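Long-range contact in Hsp70/Hsp90 co-chaperone CNS1 (Saccharomyces cerevisiae, PDB 6HFM), which acts as a co-chaperone of Hsp90 and Hsp70, stimulating the ATPase of the Hsp70 SSA1 but not that of Hsp90: residues Y49-T57 / N137-E148. Residues are numbered along the deposited sequence; the frame is centred on the assembly and turned at random.
Sequences YPALIMYPT and NALKIYIVPKVE
Residues 49-55 of strand 47-55 and strand 139-145 run parallel, their axes 4.6 Å apart at the closest and 21° askew, at the heart of the C-terminal wheel domain's mixed sheet. Five backbone hydrogen bonds join them, from Leu139 N to Pro50 O (2.8 Å) through to Ile143 N to Met54 O; Leu52 and Met54 each use both N and O. Beyond Tyr55 the pairing passes to water 1, which accepts from Thr57 N and donates to Ile143 O. On the face of Ala51, Ile53, Leu139 and Ile141 the packing is apolar. Leu139 sets CD1 obliquely against Tyr49 CE1 (3.7 Å), and Ile53 lies alongside Ile141. Ile53 CG2, anti to its own N (chi1 -56° for CG1), points at Ile143 CD1, a tight 3.4 Å away, under helix 73-82. On the other face Met54 lies alongside Tyr142, CB 3.6 Å from ring atom CD1, and the bend at Met54 chi2 (-55°) leads SD away. Pro56 CG reaches the same CD1 (4.3 Å); Trp152 and Trp156 also meet the ring. Tyr142 OH accepts from Lys140 NZ (2.7 Å), which also salt-bridges Glu106. Replacing Tyr142 by an alanine would probably leave the Lys140 ammonium without this acceptor and open a gap beside Met54 and Pro56. Water 2 spans Thr57 OG1 and Glu148 OE2. The backbone ladder thus sets the register, apolar packing fills the Ile53 face, and hydroxyl and carboxylate hold Lys140.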
loop_
_atom_site.group_PDB
_atom_site.type_symbol
_atom_site.label_atom_id
_atom_site.label_comp_id
_atom_site.label_asym_id
_atom_site.label_seq_id
_atom_site.Cartn_x
_atom_site.Cartn_y
_atom_site.Cartn_z
ATOM N N TYR A 49 -7.607 4.120 5.466
ATOM C CA TYR A 49 -7.807 3.024 4.503
ATOM C C TYR A 49 -7.099 1.749 4.969
ATOM O O TYR A 49 -6.161 1.822 5.762
ATOM C CB TYR A 49 -7.357 3.400 3.078
ATOM C CG TYR A 49 -6.320 4.508 2.940
ATOM C CD1 TYR A 49 -5.074 4.409 3.544
ATOM C CD2 TYR A 49 -6.581 5.644 2.156
ATOM C CE1 TYR A 49 -4.128 5.417 3.415
ATOM C CE2 TYR A 49 -5.636 6.650 2.014
ATOM C CZ TYR A 49 -4.411 6.534 2.644
ATOM O OH TYR A 49 -3.466 7.525 2.500
ATOM N N PRO A 50 -7.543 0.578 4.472
ATOM C CA PRO A 50 -6.830 -0.651 4.790
ATOM C C PRO A 50 -5.505 -0.737 4.035
ATOM O O PRO A 50 -5.275 0.017 3.083
ATOM C CB PRO A 50 -7.794 -1.757 4.315
ATOM C CG PRO A 50 -9.027 -1.068 3.827
ATOM C CD PRO A 50 -8.607 0.324 3.493
ATOM N N ALA A 51 -4.655 -1.670 4.456
ATOM C CA ALA A 51 -3.385 -1.945 3.782
ATOM C C ALA A 51 -3.123 -3.437 3.634
ATOM O O ALA A 51 -3.296 -4.210 4.587
ATOM C CB ALA A 51 -2.233 -1.295 4.530
ATOM N N LEU A 52 -2.713 -3.829 2.425
ATOM C CA LEU A 52 -2.131 -5.138 2.162
ATOM C C LEU A 52 -0.618 -4.966 2.126
ATOM O O LEU A 52 -0.104 -4.137 1.369
ATOM C CB LEU A 52 -2.628 -5.692 0.824
ATOM C CG LEU A 52 -4.100 -6.091 0.771
ATOM C CD1 LEU A 52 -4.528 -6.369 -0.662
ATOM C CD2 LEU A 52 -4.369 -7.313 1.638
ATOM N N ILE A 53 0.093 -5.737 2.952
ATOM C CA ILE A 53 1.551 -5.663 3.027
ATOM C C ILE A 53 2.090 -6.996 2.524
ATOM O O ILE A 53 1.936 -8.018 3.184
ATOM C CB ILE A 53 2.051 -5.341 4.458
ATOM C CG1 ILE A 53 1.418 -4.028 4.961
ATOM C CG2 ILE A 53 3.570 -5.223 4.494
ATOM C CD1 ILE A 53 0.244 -4.234 5.885
ATOM N N MET A 54 2.706 -6.968 1.344
ATOM C CA MET A 54 3.176 -8.171 0.661
ATOM C C MET A 54 4.652 -8.404 0.971
ATOM O O MET A 54 5.447 -7.464 0.953
ATOM C CB MET A 54 3.013 -8.030 -0.859
ATOM C CG MET A 54 1.668 -7.493 -1.335
ATOM S SD MET A 54 0.250 -8.422 -0.727
ATOM C CE MET A 54 0.522 -10.012 -1.503
ATOM N N TYR A 55 5.006 -9.659 1.246
ATOM C CA TYR A 55 6.400 -10.085 1.395
ATOM C C TYR A 55 6.662 -11.133 0.310
ATOM O O TYR A 55 6.658 -12.336 0.592
ATOM C CB TYR A 55 6.644 -10.664 2.795
ATOM C CG TYR A 55 6.164 -9.790 3.933
ATOM C CD1 TYR A 55 6.925 -8.709 4.383
ATOM C CD2 TYR A 55 4.949 -10.046 4.569
ATOM C CE1 TYR A 55 6.492 -7.910 5.430
ATOM C CE2 TYR A 55 4.512 -9.255 5.618
ATOM C CZ TYR A 55 5.282 -8.185 6.043
ATOM O OH TYR A 55 4.845 -7.390 7.078
ATOM N N PRO A 56 6.874 -10.685 -0.945
ATOM C CA PRO A 56 6.926 -11.635 -2.072
ATOM C C PRO A 56 8.052 -12.673 -1.999
ATOM O O PRO A 56 7.855 -13.812 -2.443
ATOM C CB PRO A 56 7.076 -10.728 -3.304
ATOM C CG PRO A 56 7.541 -9.410 -2.779
ATOM C CD PRO A 56 6.967 -9.287 -1.403
ATOM N N THR A 57 9.198 -12.306 -1.421
ATOM C CA THR A 57 10.324 -13.249 -1.281
ATOM C C THR A 57 10.111 -14.294 -0.168
ATOM O O THR A 57 10.869 -15.266 -0.090
ATOM C CB THR A 57 11.683 -12.530 -1.074
ATOM O OG1 THR A 57 11.709 -11.849 0.189
ATOM C CG2 THR A 57 11.954 -11.534 -2.201
ATOM N N ASN A 137 -9.482 0.578 -3.206
ATOM C CA ASN A 137 -9.594 1.521 -2.082
ATOM C C ASN A 137 -8.773 1.118 -0.857
ATOM O O ASN A 137 -9.161 1.376 0.282
ATOM C CB ASN A 137 -11.076 1.789 -1.722
ATOM C CG ASN A 137 -11.707 2.884 -2.571
ATOM O OD1 ASN A 137 -11.030 3.785 -3.080
ATOM N ND2 ASN A 137 -13.021 2.817 -2.708
ATOM N N ALA A 138 -7.614 0.514 -1.111
ATOM C CA ALA A 138 -6.683 0.099 -0.064
ATOM C C ALA A 138 -5.238 0.278 -0.518
ATOM O O ALA A 138 -4.931 0.230 -1.716
ATOM C CB ALA A 138 -6.936 -1.348 0.332
ATOM N N LEU A 139 -4.343 0.501 0.441
ATOM C CA LEU A 139 -2.911 0.512 0.160
ATOM C C LEU A 139 -2.452 -0.892 -0.218
ATOM O O LEU A 139 -2.994 -1.882 0.272
ATOM C CB LEU A 139 -2.109 0.983 1.381
ATOM C CG LEU A 139 -2.308 2.429 1.822
ATOM C CD1 LEU A 139 -1.700 2.645 3.201
ATOM C CD2 LEU A 139 -1.728 3.390 0.788
ATOM N N LYS A 140 -1.473 -0.959 -1.110
ATOM C CA LYS A 140 -0.749 -2.197 -1.401
ATOM C C LYS A 140 0.737 -1.850 -1.438
ATOM O O LYS A 140 1.162 -1.023 -2.243
ATOM C CB LYS A 140 -1.209 -2.805 -2.729
ATOM C CG LYS A 140 -0.489 -4.094 -3.118
ATOM C CD LYS A 140 -1.189 -4.844 -4.250
ATOM C CE LYS A 140 -1.282 -4.054 -5.554
ATOM N NZ LYS A 140 0.011 -3.677 -6.204
ATOM N N ILE A 141 1.510 -2.455 -0.539
ATOM C CA ILE A 141 2.957 -2.215 -0.463
ATOM C C ILE A 141 3.686 -3.554 -0.502
ATOM O O ILE A 141 3.129 -4.591 -0.111
ATOM C CB ILE A 141 3.366 -1.357 0.775
ATOM C CG1 ILE A 141 3.250 -2.122 2.093
ATOM C CG2 ILE A 141 2.535 -0.080 0.832
ATOM C CD1 ILE A 141 3.915 -1.419 3.261
ATOM N N TYR A 142 4.922 -3.512 -0.993
ATOM C CA TYR A 142 5.798 -4.677 -1.063
ATOM C C TYR A 142 7.017 -4.401 -0.199
ATOM O O TYR A 142 7.730 -3.426 -0.426
ATOM C CB TYR A 142 6.225 -4.952 -2.517
ATOM C CG TYR A 142 5.056 -5.179 -3.459
ATOM C CD1 TYR A 142 4.558 -6.458 -3.693
ATOM C CD2 TYR A 142 4.421 -4.102 -4.085
ATOM C CE1 TYR A 142 3.470 -6.670 -4.539
ATOM C CE2 TYR A 142 3.342 -4.300 -4.936
ATOM C CZ TYR A 142 2.863 -5.579 -5.156
ATOM O OH TYR A 142 1.786 -5.758 -5.994
ATOM N N ILE A 143 7.254 -5.259 0.795
ATOM C CA ILE A 143 8.423 -5.135 1.666
ATOM C C ILE A 143 9.435 -6.192 1.230
ATOM O O ILE A 143 9.153 -7.392 1.282
ATOM C CB ILE A 143 8.025 -5.242 3.158
ATOM C CG1 ILE A 143 7.222 -3.993 3.549
ATOM C CG2 ILE A 143 9.258 -5.387 4.045
ATOM C CD1 ILE A 143 6.701 -3.964 4.974
ATOM N N VAL A 144 10.594 -5.731 0.755
ATOM C CA VAL A 144 11.631 -6.608 0.185
ATOM C C VAL A 144 13.005 -6.201 0.724
ATOM O O VAL A 144 13.368 -5.037 0.651
ATOM C CB VAL A 144 11.652 -6.519 -1.362
ATOM C CG1 VAL A 144 12.682 -7.479 -1.954
ATOM C CG2 VAL A 144 10.273 -6.834 -1.932
ATOM N N PRO A 145 13.792 -7.161 1.244
ATOM C CA PRO A 145 15.142 -6.782 1.678
ATOM C C PRO A 145 15.940 -6.070 0.588
ATOM O O PRO A 145 15.858 -6.459 -0.580
ATOM C CB PRO A 145 15.787 -8.126 2.014
ATOM C CG PRO A 145 14.643 -8.993 2.408
ATOM C CD PRO A 145 13.503 -8.577 1.525
ATOM N N LYS A 146 16.685 -5.031 0.966
ATOM C CA LYS A 146 17.538 -4.296 0.029
ATOM C C LYS A 146 18.417 -5.238 -0.805
ATOM O O LYS A 146 18.548 -5.062 -2.016
ATOM C CB LYS A 146 18.410 -3.284 0.792
ATOM C CG LYS A 146 19.308 -2.416 -0.082
ATOM C CD LYS A 146 20.119 -1.435 0.758
ATOM C CE LYS A 146 21.417 -1.042 0.067
ATOM N NZ LYS A 146 22.325 -0.300 0.984
ATOM N N VAL A 147 18.983 -6.252 -0.158
ATOM C CA VAL A 147 19.890 -7.197 -0.829
ATOM C C VAL A 147 19.204 -8.144 -1.834
ATOM O O VAL A 147 19.884 -8.738 -2.666
ATOM C CB VAL A 147 20.754 -8.004 0.181
ATOM C CG1 VAL A 147 21.597 -7.056 1.033
ATOM C CG2 VAL A 147 19.916 -8.937 1.052
ATOM N N GLU A 148 17.879 -8.297 -1.745
ATOM C CA GLU A 148 17.096 -9.070 -2.723
ATOM C C GLU A 148 16.296 -8.201 -3.709
ATOM O O GLU A 148 15.641 -8.742 -4.603
ATOM C CB GLU A 148 16.117 -10.000 -1.995
ATOM C CG GLU A 148 16.772 -10.968 -1.026
ATOM C CD GLU A 148 15.801 -12.010 -0.500
ATOM O OE1 GLU A 148 15.322 -12.841 -1.299
ATOM O OE2 GLU A 148 15.523 -12.004 0.716
HETATM O O HOH W 1 9.668 -10.043 0.421
HETATM O O HOH W 2 13.486 -13.292 1.679
#